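Local coordinates for 457aa long hypothetical protein (Pyrococcus horikoshii, PDB 2CSU) that is of unknown function but probably belongs to the CoA-binding, succinyl-CoA-ligase-like proteins, with a Rossmann-type domain followed by two flavodoxin-like domains, at residues 69-74 / 93-98; 142-147 / 164-169; 196-201 / 227-232. One frame throughout, in Å; residues are numbered along the deposited sequence.

Contact 1 of 3, residues 69-74 / 93-98; sequences IIVVPK and VIITAG
Ile-69 and Ile-70 run parallel to Val-93 and Ile-94 as neighbouring strand ends, joined by a bond from Ile-70 N to Val-93 O (2.7 Å) and another from Ile-95 N to Ile-70 O (2.9 Å). On one face of the sheet Ile-69 and Val-93 lie side by side and point the same way, the CD1 tip of Ile-69 resting on Val-93 CB at 3.7 Å. The other branch, Ile-69 CG2, meets Ile-95 CG1 at 3.9 Å, and Leu-23 and Val-27 of helix 23-31 cover this face. Ile-70 and Ile-94 occupy the other face, where Val-77 of helix 74-87 packs on Ile-70. Past the strand ends a side chain takes over the bonding: Thr-96 OG1, anti to its own carbonyl carbon (chi1 -50°), donates to Val-72 O at 2.5 Å, so short that the exact length is doubtful. Its methyl, CG2, lies 3.7 Å from Lys-74 N. Farther on, Lys-74 CE passes 3.4 Å from Gly-98 O, while the ammonium pairs with Glu-109. The contact thus joins the C-terminal ends of the two strands of a Rossmann-type beta-alpha-beta unit (67-70, 74-87, 91-94): main-chain bonds link the strands, and one threonine hydroxyl appears to extend the link to the loops beyond.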
ATOM      1  N   ILE A  69      29.689  -4.400 -18.007  1.00 26.24           N
ATOM      2  CA  ILE A  69      29.067  -3.355 -17.226  1.00 25.50           C
ATOM      3  C   ILE A  69      30.164  -2.343 -16.950  1.00 26.12           C
ATOM      4  O   ILE A  69      31.189  -2.676 -16.343  1.00 26.74           O
ATOM      5  CB  ILE A  69      28.540  -3.862 -15.877  1.00 25.46           C
ATOM      6  CG1 ILE A  69      27.745  -5.170 -16.051  1.00 24.92           C
ATOM      7  CG2 ILE A  69      27.713  -2.762 -15.221  1.00 24.71           C
ATOM      8  CD1 ILE A  69      26.669  -5.135 -17.120  1.00 25.06           C
ATOM      9  N   ILE A  70      29.971  -1.113 -17.408  1.00 25.33           N
ATOM     10  CA  ILE A  70      30.964  -0.094 -17.182  1.00 25.32           C
ATOM     11  C   ILE A  70      30.546   0.742 -15.989  1.00 25.87           C
ATOM     12  O   ILE A  70      29.545   1.460 -16.023  1.00 26.69           O
ATOM     13  CB  ILE A  70      31.159   0.759 -18.439  1.00 24.04           C
ATOM     14  CG1 ILE A  70      31.657  -0.147 -19.577  1.00 23.60           C
ATOM     15  CG2 ILE A  70      32.140   1.882 -18.158  1.00 24.34           C
ATOM     16  CD1 ILE A  70      32.014   0.570 -20.888  1.00 23.31           C
ATOM     17  N   VAL A  71      31.321   0.610 -14.916  1.00 26.82           N
ATOM     18  CA  VAL A  71      31.060   1.316 -13.676  1.00 28.44           C
ATOM     19  C   VAL A  71      32.330   1.970 -13.155  1.00 29.09           C
ATOM     20  O   VAL A  71      32.674   1.904 -11.980  1.00 30.86           O
ATOM     21  CB  VAL A  71      30.492   0.323 -12.662  1.00 29.11           C
ATOM     22  CG1 VAL A  71      31.560  -0.704 -12.281  1.00 30.46           C
ATOM     23  CG2 VAL A  71      30.032   1.066 -11.418  1.00 28.59           C
ATOM     24  N   VAL A  72      33.069   2.566 -14.106  1.00 29.51           N
ATOM     25  CA  VAL A  72      34.232   3.356 -13.737  1.00 30.72           C
ATOM     26  C   VAL A  72      33.920   4.854 -13.836  1.00 31.11           C
ATOM     27  O   VAL A  72      32.878   5.265 -14.324  1.00 31.21           O
ATOM     28  CB  VAL A  72      35.370   2.989 -14.684  1.00 31.09           C
ATOM     29  CG1 VAL A  72      35.778   1.535 -14.460  1.00 30.80           C
ATOM     30  CG2 VAL A  72      34.920   3.172 -16.122  1.00 30.44           C
ATOM     31  N   PRO A  73      34.841   5.666 -13.289  1.00 30.93           N
ATOM     32  CA  PRO A  73      34.736   7.116 -13.382  1.00 30.71           C
ATOM     33  C   PRO A  73      34.605   7.613 -14.830  1.00 30.64           C
ATOM     34  O   PRO A  73      35.073   7.007 -15.781  1.00 29.72           O
ATOM     35  CB  PRO A  73      35.973   7.709 -12.710  1.00 30.51           C
ATOM     36  CG  PRO A  73      36.531   6.635 -11.778  1.00 30.94           C
ATOM     37  CD  PRO A  73      35.992   5.303 -12.485  1.00 31.14           C
ATOM     38  N   LYS A  74      33.889   8.751 -14.962  1.00 31.39           N
ATOM     39  CA  LYS A  74      33.525   9.271 -16.276  1.00 32.31           C
ATOM     40  C   LYS A  74      34.697   9.297 -17.264  1.00 32.22           C
ATOM     41  O   LYS A  74      34.589   8.868 -18.404  1.00 31.01           O
ATOM     42  CB  LYS A  74      32.966  10.684 -16.070  1.00 34.46           C
ATOM     43  CG  LYS A  74      32.419  11.305 -17.356  1.00 36.47           C
ATOM     44  CD  LYS A  74      33.219  12.540 -17.781  1.00 38.58           C
ATOM     45  CE  LYS A  74      32.319  13.690 -18.250  1.00 40.42           C
ATOM     46  NZ  LYS A  74      33.078  14.612 -19.097  1.00 41.25           N
ATOM     47  N   VAL A  93      26.328  -2.069 -20.543  1.00 20.87           N
ATOM     48  CA  VAL A  93      25.515  -1.313 -19.620  1.00 19.88           C
ATOM     49  C   VAL A  93      26.489  -0.331 -18.986  1.00 20.80           C
ATOM     50  O   VAL A  93      27.476  -0.741 -18.351  1.00 20.78           O
ATOM     51  CB  VAL A  93      24.924  -2.169 -18.488  1.00 19.88           C
ATOM     52  CG1 VAL A  93      24.258  -1.237 -17.471  1.00 18.88           C
ATOM     53  CG2 VAL A  93      23.907  -3.190 -19.041  1.00 18.84           C
ATOM     54  N   ILE A  94      26.223   0.956 -19.179  1.00 21.50           N
ATOM     55  CA  ILE A  94      27.060   2.017 -18.625  1.00 21.50           C
ATOM     56  C   ILE A  94      26.331   2.594 -17.426  1.00 22.30           C
ATOM     57  O   ILE A  94      25.351   3.332 -17.574  1.00 21.80           O
ATOM     58  CB  ILE A  94      27.312   3.160 -19.659  1.00 21.10           C
ATOM     59  CG1 ILE A  94      28.070   2.609 -20.872  1.00 19.64           C
ATOM     60  CG2 ILE A  94      28.131   4.292 -19.013  1.00 19.01           C
ATOM     61  CD1 ILE A  94      28.288   3.626 -21.968  1.00 20.33           C
ATOM     62  N   ILE A  95      26.809   2.245 -16.238  1.00 23.35           N
ATOM     63  CA  ILE A  95      26.202   2.713 -15.006  1.00 24.19           C
ATOM     64  C   ILE A  95      26.604   4.150 -14.748  1.00 24.24           C
ATOM     65  O   ILE A  95      25.804   4.963 -14.301  1.00 24.89           O
ATOM     66  CB  ILE A  95      26.649   1.837 -13.809  1.00 24.56           C
ATOM     67  CG1 ILE A  95      25.982   0.467 -13.895  1.00 25.70           C
ATOM     68  CG2 ILE A  95      26.325   2.529 -12.499  1.00 24.70           C
ATOM     69  CD1 ILE A  95      24.470   0.512 -13.810  1.00 26.76           C
ATOM     70  N   THR A  96      27.851   4.458 -15.062  1.00 25.10           N
ATOM     71  CA  THR A  96      28.400   5.790 -14.851  1.00 24.93           C
ATOM     72  C   THR A  96      27.591   6.969 -15.395  1.00 25.05           C
ATOM     73  O   THR A  96      27.063   6.936 -16.510  1.00 25.61           O
ATOM     74  CB  THR A  96      29.805   5.852 -15.427  1.00 25.09           C
ATOM     75  OG1 THR A  96      30.541   4.731 -14.929  1.00 24.79           O
ATOM     76  CG2 THR A  96      30.510   7.162 -15.014  1.00 24.97           C
ATOM     77  N   ALA A  97      27.523   8.011 -14.580  1.00 25.36           N
ATOM     78  CA  ALA A  97      26.857   9.263 -14.914  1.00 26.04           C
ATOM     79  C   ALA A  97      27.865  10.334 -15.334  1.00 27.23           C
ATOM     80  O   ALA A  97      29.064  10.112 -15.408  1.00 26.64           O
ATOM     81  CB  ALA A  97      26.080   9.731 -13.685  1.00 25.52           C
ATOM     82  N   GLY A  98      27.324  11.524 -15.658  1.00 28.48           N
ATOM     83  CA  GLY A  98      28.190  12.629 -16.053  1.00 28.72           C
ATOM     84  C   GLY A  98      28.097  12.904 -17.554  1.00 29.67           C
ATOM     85  O   GLY A  98      28.958  13.535 -18.160  1.00 30.64           O
TER

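Contact 2 of 3, residues 142-147 / 164-169; sequences TFITVA and GIVYKT
Tyr-167 reaches from helix 159-171 to the loop 142-147 and presents its ring edge and hydroxyl to two neighbouring side chains. Thr-145 puts its methyl at the ring edge, near the ring plane, with CG2 3.7 Å from Tyr-167 CE1, and the two side chains cross obliquely. Ile-144 meets the end of the same ring: its CB and CG2 both lie 3.7 Å from Tyr-167 OH. This hydroxyl makes no direct hydrogen bond across the contact, but a water bridges the gap, accepting from Thr-145 N at 3.0 Å and bonded to Tyr-167 OH at 2.9 Å. Val-166, the residue before Tyr-167, directs its CB at the loop. Its CG1, anti to the backbone N (chi1 168°), touches Thr-145 O at 3.6 Å and Ala-147 CB at 3.8 Å, whereas CG2 approaches Ile-144 CD1 more loosely, at 4.3 Å. Phe-176 of strand 175-181 packs on Ala-147, and Val-415 of the second subunit packs on Tyr-167, which places the contact close to the subunit interface. The helix is laid against the connection between strands 139-142 and 148-149 by apolar packing and one water bridge, a helix-on-loop contact beside the sheet of the succinyl-CoA-ligase-like flavodoxin fold, whose largely parallel strands are flanked by helices.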
ATOM      1  N   THR A 142      23.238  -4.889 -11.416  1.00 22.44           N
ATOM      2  CA  THR A 142      22.843  -3.622 -10.818  1.00 24.14           C
ATOM      3  C   THR A 142      23.596  -3.414  -9.508  1.00 25.37           C
ATOM      4  O   THR A 142      24.307  -4.316  -9.041  1.00 24.77           O
ATOM      5  CB  THR A 142      21.326  -3.631 -10.487  1.00 24.75           C
ATOM      6  OG1 THR A 142      21.053  -4.584  -9.449  1.00 26.94           O
ATOM      7  CG2 THR A 142      20.533  -4.004 -11.686  1.00 26.17           C
ATOM      8  N   PHE A 143      23.446  -2.228  -8.910  1.00 25.52           N
ATOM      9  CA  PHE A 143      24.077  -1.966  -7.629  1.00 24.21           C
ATOM     10  C   PHE A 143      23.021  -1.914  -6.524  1.00 23.75           C
ATOM     11  O   PHE A 143      23.222  -1.309  -5.477  1.00 25.04           O
ATOM     12  CB  PHE A 143      24.929  -0.689  -7.667  1.00 24.94           C
ATOM     13  CG  PHE A 143      24.187   0.546  -8.101  1.00 24.44           C
ATOM     14  CD1 PHE A 143      23.413   1.266  -7.196  1.00 24.11           C
ATOM     15  CD2 PHE A 143      24.275   0.991  -9.409  1.00 24.02           C
ATOM     16  CE1 PHE A 143      22.738   2.417  -7.594  1.00 23.91           C
ATOM     17  CE2 PHE A 143      23.608   2.141  -9.824  1.00 23.58           C
ATOM     18  CZ  PHE A 143      22.838   2.857  -8.919  1.00 24.26           C
ATOM     19  N   ILE A 144      21.894  -2.573  -6.762  1.00 23.33           N
ATOM     20  CA  ILE A 144      20.820  -2.642  -5.769  1.00 23.02           C
ATOM     21  C   ILE A 144      20.369  -4.096  -5.615  1.00 23.34           C
ATOM     22  O   ILE A 144      20.691  -4.939  -6.443  1.00 23.35           O
ATOM     23  CB  ILE A 144      19.590  -1.757  -6.161  1.00 22.82           C
ATOM     24  CG1 ILE A 144      18.915  -2.303  -7.416  1.00 21.42           C
ATOM     25  CG2 ILE A 144      20.033  -0.301  -6.366  1.00 21.26           C
ATOM     26  CD1 ILE A 144      17.593  -1.599  -7.727  1.00 22.47           C
ATOM     27  N   THR A 145      19.640  -4.403  -4.551  1.00 25.03           N
ATOM     28  CA  THR A 145      19.195  -5.778  -4.337  1.00 25.99           C
ATOM     29  C   THR A 145      18.276  -6.265  -5.473  1.00 25.78           C
ATOM     30  O   THR A 145      17.518  -5.483  -6.050  1.00 24.59           O
ATOM     31  CB  THR A 145      18.474  -5.914  -2.962  1.00 27.61           C
ATOM     32  OG1 THR A 145      18.269  -7.298  -2.668  1.00 31.08           O
ATOM     33  CG2 THR A 145      17.132  -5.224  -2.987  1.00 29.25           C
ATOM     34  N   VAL A 146      18.352  -7.555  -5.792  1.00 25.99           N
ATOM     35  CA  VAL A 146      17.548  -8.136  -6.865  1.00 26.11           C
ATOM     36  C   VAL A 146      16.061  -8.238  -6.493  1.00 27.11           C
ATOM     37  O   VAL A 146      15.701  -8.511  -5.351  1.00 27.73           O
ATOM     38  CB  VAL A 146      18.086  -9.559  -7.255  1.00 26.88           C
ATOM     39  CG1 VAL A 146      17.680 -10.585  -6.203  1.00 26.01           C
ATOM     40  CG2 VAL A 146      17.576  -9.963  -8.629  1.00 27.15           C
ATOM     41  N   ALA A 147      15.191  -7.999  -7.460  1.00 27.19           N
ATOM     42  CA  ALA A 147      13.769  -8.083  -7.190  1.00 29.14           C
ATOM     43  C   ALA A 147      13.403  -9.562  -7.079  1.00 29.57           C
ATOM     44  O   ALA A 147      14.189 -10.434  -7.474  1.00 29.32           O
ATOM     45  CB  ALA A 147      12.979  -7.424  -8.336  1.00 28.82           C
ATOM     46  N   GLY A 164      13.275   2.034  -5.667  1.00 22.65           N
ATOM     47  CA  GLY A 164      12.217   2.127  -4.684  1.00 22.58           C
ATOM     48  C   GLY A 164      11.075   1.159  -4.933  1.00 22.68           C
ATOM     49  O   GLY A 164      10.459   0.657  -3.996  1.00 24.34           O
ATOM     50  N   ILE A 165      10.784   0.909  -6.200  1.00 22.81           N
ATOM     51  CA  ILE A 165       9.717  -0.001  -6.563  1.00 22.79           C
ATOM     52  C   ILE A 165      10.190  -1.433  -6.293  1.00 23.16           C
ATOM     53  O   ILE A 165       9.441  -2.248  -5.778  1.00 23.65           O
ATOM     54  CB  ILE A 165       9.287   0.236  -8.053  1.00 21.49           C
ATOM     55  CG1 ILE A 165       8.453   1.521  -8.120  1.00 21.47           C
ATOM     56  CG2 ILE A 165       8.468  -0.932  -8.589  1.00 21.83           C
ATOM     57  CD1 ILE A 165       8.071   1.973  -9.522  1.00 19.04           C
ATOM     58  N   VAL A 166      11.448  -1.727  -6.607  1.00 23.36           N
ATOM     59  CA  VAL A 166      11.986  -3.054  -6.340  1.00 22.92           C
ATOM     60  C   VAL A 166      11.836  -3.353  -4.846  1.00 23.00           C
ATOM     61  O   VAL A 166      11.354  -4.422  -4.467  1.00 22.67           O
ATOM     62  CB  VAL A 166      13.467  -3.141  -6.763  1.00 24.09           C
ATOM     63  CG1 VAL A 166      14.108  -4.414  -6.233  1.00 23.93           C
ATOM     64  CG2 VAL A 166      13.567  -3.116  -8.279  1.00 24.01           C
ATOM     65  N   TYR A 167      12.216  -2.407  -3.992  1.00 23.41           N
ATOM     66  CA  TYR A 167      12.089  -2.619  -2.550  1.00 24.35           C
ATOM     67  C   TYR A 167      10.634  -2.773  -2.181  1.00 24.93           C
ATOM     68  O   TYR A 167      10.288  -3.555  -1.296  1.00 26.32           O
ATOM     69  CB  TYR A 167      12.672  -1.451  -1.743  1.00 24.19           C
ATOM     70  CG  TYR A 167      14.080  -1.078  -2.137  1.00 24.25           C
ATOM     71  CD1 TYR A 167      14.926  -2.014  -2.732  1.00 24.48           C
ATOM     72  CD2 TYR A 167      14.567   0.217  -1.927  1.00 24.01           C
ATOM     73  CE1 TYR A 167      16.215  -1.679  -3.115  1.00 23.31           C
ATOM     74  CE2 TYR A 167      15.865   0.559  -2.307  1.00 23.70           C
ATOM     75  CZ  TYR A 167      16.676  -0.395  -2.901  1.00 23.70           C
ATOM     76  OH  TYR A 167      17.946  -0.072  -3.296  1.00 21.10           O
ATOM     77  N   LYS A 168       9.778  -2.011  -2.855  1.00 25.16           N
ATOM     78  CA  LYS A 168       8.356  -2.070  -2.588  1.00 24.74           C
ATOM     79  C   LYS A 168       7.813  -3.461  -2.850  1.00 25.42           C
ATOM     80  O   LYS A 168       7.237  -4.087  -1.967  1.00 24.85           O
ATOM     81  CB  LYS A 168       7.606  -1.065  -3.463  1.00 25.71           C
ATOM     82  CG  LYS A 168       6.095  -1.020  -3.194  1.00 25.30           C
ATOM     83  CD  LYS A 168       5.412   0.051  -4.041  1.00 25.26           C
ATOM     84  CE  LYS A 168       4.074   0.476  -3.451  1.00 26.41           C
ATOM     85  NZ  LYS A 168       3.014  -0.559  -3.459  1.00 27.89           N
ATOM     86  N   THR A 169       7.995  -3.935  -4.080  1.00 26.49           N
ATOM     87  CA  THR A 169       7.517  -5.252  -4.498  1.00 27.52           C
ATOM     88  C   THR A 169       8.066  -6.410  -3.668  1.00 27.94           C
ATOM     89  O   THR A 169       7.365  -7.388  -3.421  1.00 29.88           O
ATOM     90  CB  THR A 169       7.869  -5.505  -5.966  1.00 27.05           C
ATOM     91  OG1 THR A 169       9.245  -5.171  -6.183  1.00 26.27           O
ATOM     92  CG2 THR A 169       6.983  -4.655  -6.879  1.00 27.74           C
TER
HETATM   93  O   HOH W   1      19.655  -2.260  -2.454  1.00 30.56           O

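Contact 3 of 3, residues 196-201 / 227-232; sequences YLADTE and TKKKPI
Lys-230 NZ is gripped by two main-chain oxygens of 196-201, donating to Thr-200 O at 2.7 Å and to Leu-197 O at 2.8 Å. A third carbonyl, that of Asp-203, also accepts from it. The two bonds differ in approach: the ammonium lies nearly in line with the Leu-197 carbonyl (C=O...N angle 170°), but sits above the plane of the Thr-200 carbonyl, at 128°. The bend at chi3 (132°) swings Lys-230 CE to 3.1 Å from Ala-198 O. Several carbonyl dipoles thus converge on one ammonium, which would favour its charged form. Thr-200 OG1 is itself bonded to Asp-203. Lys-229 runs out beside this with an extended chain, its CD 3.8 Å from Ala-198 O, and ends in a salt bridge from NZ to Asp-199 OD1 (2.9 Å), which receives it on its syn lone pair, the side of the other oxygen. The aspartate and lysine side chains cross, and both residues are exposed. Leu-197 packs on Ile-206 of strand 205-210. Lys-230 holds the turn that follows helix 190-197 to the end of helix 216-229 and the start of strand 232-236, a join between consecutive alpha-beta units of a flavodoxin-like alpha/beta domain.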
ATOM      1  N   TYR A 196      11.927  -6.795 -28.376  1.00 30.40           N
ATOM      2  CA  TYR A 196      12.528  -8.017 -27.856  1.00 29.92           C
ATOM      3  C   TYR A 196      11.605  -8.768 -26.873  1.00 28.65           C
ATOM      4  O   TYR A 196      11.433  -9.985 -26.975  1.00 27.50           O
ATOM      5  CB  TYR A 196      13.847  -7.676 -27.176  1.00 30.12           C
ATOM      6  CG  TYR A 196      14.331  -8.725 -26.209  1.00 31.66           C
ATOM      7  CD1 TYR A 196      14.918  -9.911 -26.661  1.00 30.93           C
ATOM      8  CD2 TYR A 196      14.207  -8.529 -24.834  1.00 31.66           C
ATOM      9  CE1 TYR A 196      15.375 -10.871 -25.764  1.00 32.16           C
ATOM     10  CE2 TYR A 196      14.657  -9.484 -23.930  1.00 32.11           C
ATOM     11  CZ  TYR A 196      15.239 -10.650 -24.401  1.00 32.40           C
ATOM     12  OH  TYR A 196      15.670 -11.597 -23.505  1.00 33.93           O
ATOM     13  N   LEU A 197      11.022  -8.030 -25.929  1.00 28.32           N
ATOM     14  CA  LEU A 197      10.145  -8.604 -24.916  1.00 28.20           C
ATOM     15  C   LEU A 197       8.857  -9.178 -25.480  1.00 29.73           C
ATOM     16  O   LEU A 197       8.205 -10.007 -24.848  1.00 29.23           O
ATOM     17  CB  LEU A 197       9.823  -7.544 -23.854  1.00 27.01           C
ATOM     18  CG  LEU A 197      10.969  -7.125 -22.930  1.00 26.49           C
ATOM     19  CD1 LEU A 197      10.581  -5.883 -22.144  1.00 26.01           C
ATOM     20  CD2 LEU A 197      11.294  -8.276 -21.978  1.00 25.27           C
ATOM     21  N   ALA A 198       8.481  -8.734 -26.673  1.00 31.25           N
ATOM     22  CA  ALA A 198       7.267  -9.229 -27.297  1.00 32.76           C
ATOM     23  C   ALA A 198       7.300 -10.746 -27.506  1.00 34.14           C
ATOM     24  O   ALA A 198       6.248 -11.385 -27.518  1.00 33.70           O
ATOM     25  CB  ALA A 198       7.044  -8.530 -28.640  1.00 32.72           C
ATOM     26  N   ASP A 199       8.492 -11.324 -27.649  1.00 35.98           N
ATOM     27  CA  ASP A 199       8.595 -12.760 -27.909  1.00 38.06           C
ATOM     28  C   ASP A 199       9.116 -13.700 -26.827  1.00 39.31           C
ATOM     29  O   ASP A 199       9.038 -14.922 -26.983  1.00 40.02           O
ATOM     30  CB  ASP A 199       9.402 -12.993 -29.193  1.00 38.60           C
ATOM     31  CG  ASP A 199       8.693 -12.460 -30.415  1.00 38.88           C
ATOM     32  OD1 ASP A 199       7.461 -12.658 -30.509  1.00 38.09           O
ATOM     33  OD2 ASP A 199       9.359 -11.843 -31.271  1.00 40.17           O
ATOM     34  N   THR A 200       9.652 -13.169 -25.740  1.00 40.31           N
ATOM     35  CA  THR A 200      10.125 -14.061 -24.693  1.00 41.43           C
ATOM     36  C   THR A 200       8.901 -14.769 -24.111  1.00 41.64           C
ATOM     37  O   THR A 200       7.765 -14.410 -24.412  1.00 41.52           O
ATOM     38  CB  THR A 200      10.834 -13.287 -23.564  1.00 42.11           C
ATOM     39  OG1 THR A 200      10.072 -12.119 -23.241  1.00 42.66           O
ATOM     40  CG2 THR A 200      12.239 -12.885 -23.986  1.00 42.02           C
ATOM     41  N   GLU A 201       9.128 -15.783 -23.287  1.00 42.35           N
ATOM     42  CA  GLU A 201       7.970 -16.464 -22.718  1.00 42.42           C
ATOM     43  C   GLU A 201       7.773 -16.114 -21.239  1.00 41.53           C
ATOM     44  O   GLU A 201       6.686 -16.199 -20.687  1.00 41.52           O
ATOM     45  CB  GLU A 201       8.186 -17.971 -22.866  1.00 44.97           C
ATOM     46  CG  GLU A 201       7.771 -18.490 -24.245  1.00 49.03           C
ATOM     47  CD  GLU A 201       7.643 -19.996 -24.199  1.00 51.22           C
ATOM     48  OE1 GLU A 201       7.271 -20.521 -23.159  1.00 53.10           O
ATOM     49  OE2 GLU A 201       7.926 -20.635 -25.210  1.00 51.55           O
ATOM     50  N   THR A 227       1.283  -4.942 -28.374  1.00 38.58           N
ATOM     51  CA  THR A 227       0.096  -4.990 -27.526  1.00 39.55           C
ATOM     52  C   THR A 227      -0.931  -5.993 -28.031  1.00 39.65           C
ATOM     53  O   THR A 227      -1.980  -6.210 -27.437  1.00 39.32           O
ATOM     54  CB  THR A 227      -0.523  -3.593 -27.493  1.00 39.67           C
ATOM     55  OG1 THR A 227      -1.504  -3.546 -26.456  1.00 42.29           O
ATOM     56  CG2 THR A 227      -1.209  -3.312 -28.828  1.00 40.49           C
ATOM     57  N   LYS A 228      -0.628  -6.591 -29.192  1.00 40.56           N
ATOM     58  CA  LYS A 228      -1.497  -7.636 -29.665  1.00 41.31           C
ATOM     59  C   LYS A 228      -1.114  -9.001 -29.066  1.00 40.93           C
ATOM     60  O   LYS A 228      -1.964  -9.838 -28.783  1.00 41.60           O
ATOM     61  CB  LYS A 228      -1.484  -7.594 -31.195  1.00 42.37           C
ATOM     62  CG  LYS A 228      -2.276  -6.366 -31.684  1.00 44.24           C
ATOM     63  CD  LYS A 228      -2.506  -6.342 -33.197  1.00 46.61           C
ATOM     64  CE  LYS A 228      -3.432  -5.199 -33.634  1.00 47.86           C
ATOM     65  NZ  LYS A 228      -3.121  -4.802 -35.007  1.00 49.07           N
ATOM     66  N   LYS A 229       0.207  -9.196 -28.840  1.00 40.18           N
ATOM     67  CA  LYS A 229       0.688 -10.419 -28.186  1.00 38.94           C
ATOM     68  C   LYS A 229       0.542 -10.369 -26.651  1.00 37.49           C
ATOM     69  O   LYS A 229      -0.087 -11.216 -26.028  1.00 37.51           O
ATOM     70  CB  LYS A 229       2.158 -10.601 -28.555  1.00 38.79           C
ATOM     71  CG  LYS A 229       2.353 -10.747 -30.063  1.00 39.68           C
ATOM     72  CD  LYS A 229       3.827 -10.896 -30.431  1.00 40.27           C
ATOM     73  CE  LYS A 229       4.027 -11.316 -31.892  1.00 39.82           C
ATOM     74  NZ  LYS A 229       5.457 -11.404 -32.197  1.00 38.01           N
ATOM     75  N   LYS A 230       1.197  -9.364 -26.040  1.00 34.64           N
ATOM     76  CA  LYS A 230       1.060  -9.185 -24.598  1.00 32.79           C
ATOM     77  C   LYS A 230       0.980  -7.711 -24.215  1.00 30.51           C
ATOM     78  O   LYS A 230       1.363  -6.825 -24.968  1.00 29.79           O
ATOM     79  CB  LYS A 230       2.251  -9.845 -23.901  1.00 33.41           C
ATOM     80  CG  LYS A 230       3.330 -10.310 -24.882  1.00 35.62           C
ATOM     81  CD  LYS A 230       4.681 -10.526 -24.196  1.00 34.91           C
ATOM     82  CE  LYS A 230       5.317 -11.871 -24.564  1.00 35.05           C
ATOM     83  NZ  LYS A 230       6.566 -12.043 -23.826  1.00 34.63           N
ATOM     84  N   PRO A 231       0.336  -7.459 -23.064  1.00 28.39           N
ATOM     85  CA  PRO A 231       0.057  -6.108 -22.590  1.00 26.80           C
ATOM     86  C   PRO A 231       1.234  -5.257 -22.118  1.00 26.76           C
ATOM     87  O   PRO A 231       2.266  -5.755 -21.645  1.00 25.86           O
ATOM     88  CB  PRO A 231      -0.993  -6.334 -21.494  1.00 25.75           C
ATOM     89  CG  PRO A 231      -0.647  -7.650 -20.964  1.00 26.55           C
ATOM     90  CD  PRO A 231      -0.330  -8.455 -22.208  1.00 28.01           C
ATOM     91  N   ILE A 232       1.054  -3.954 -22.284  1.00 25.52           N
ATOM     92  CA  ILE A 232       2.032  -2.967 -21.891  1.00 25.49           C
ATOM     93  C   ILE A 232       1.294  -1.948 -21.025  1.00 25.04           C
ATOM     94  O   ILE A 232       0.269  -1.414 -21.435  1.00 25.60           O
ATOM     95  CB  ILE A 232       2.636  -2.281 -23.137  1.00 24.92           C
ATOM     96  CG1 ILE A 232       3.386  -3.322 -23.981  1.00 25.52           C
ATOM     97  CG2 ILE A 232       3.536  -1.131 -22.720  1.00 25.58           C
ATOM     98  CD1 ILE A 232       3.890  -2.824 -25.323  1.00 25.21           C
TER

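The three contacts follow one another along the chain, each closing before the next opens. Contact 1 lies in the parallel five-stranded sheet of the CoA-binding domain, while contacts 2 and 3 both border the mixed sheet that contains strands 175-181 and 205-210. The centres of contacts 1 and 2 are about 19 Å apart, yet the two touch, since Ile-95 CG2 lies 3.8 Å from Phe-143 CE2. Contact 3 stands apart, its centre about 23 Å from that of contact 2 and 30 Å from that of contact 1. The Ile-95 to Phe-143 packing therefore joins the Rossmann-type domain to the loop 142-147, against which helix 159-171 packs, while contact 3 lies within the flavodoxin-like domain, its nearest atoms about 14 Å from contact 2.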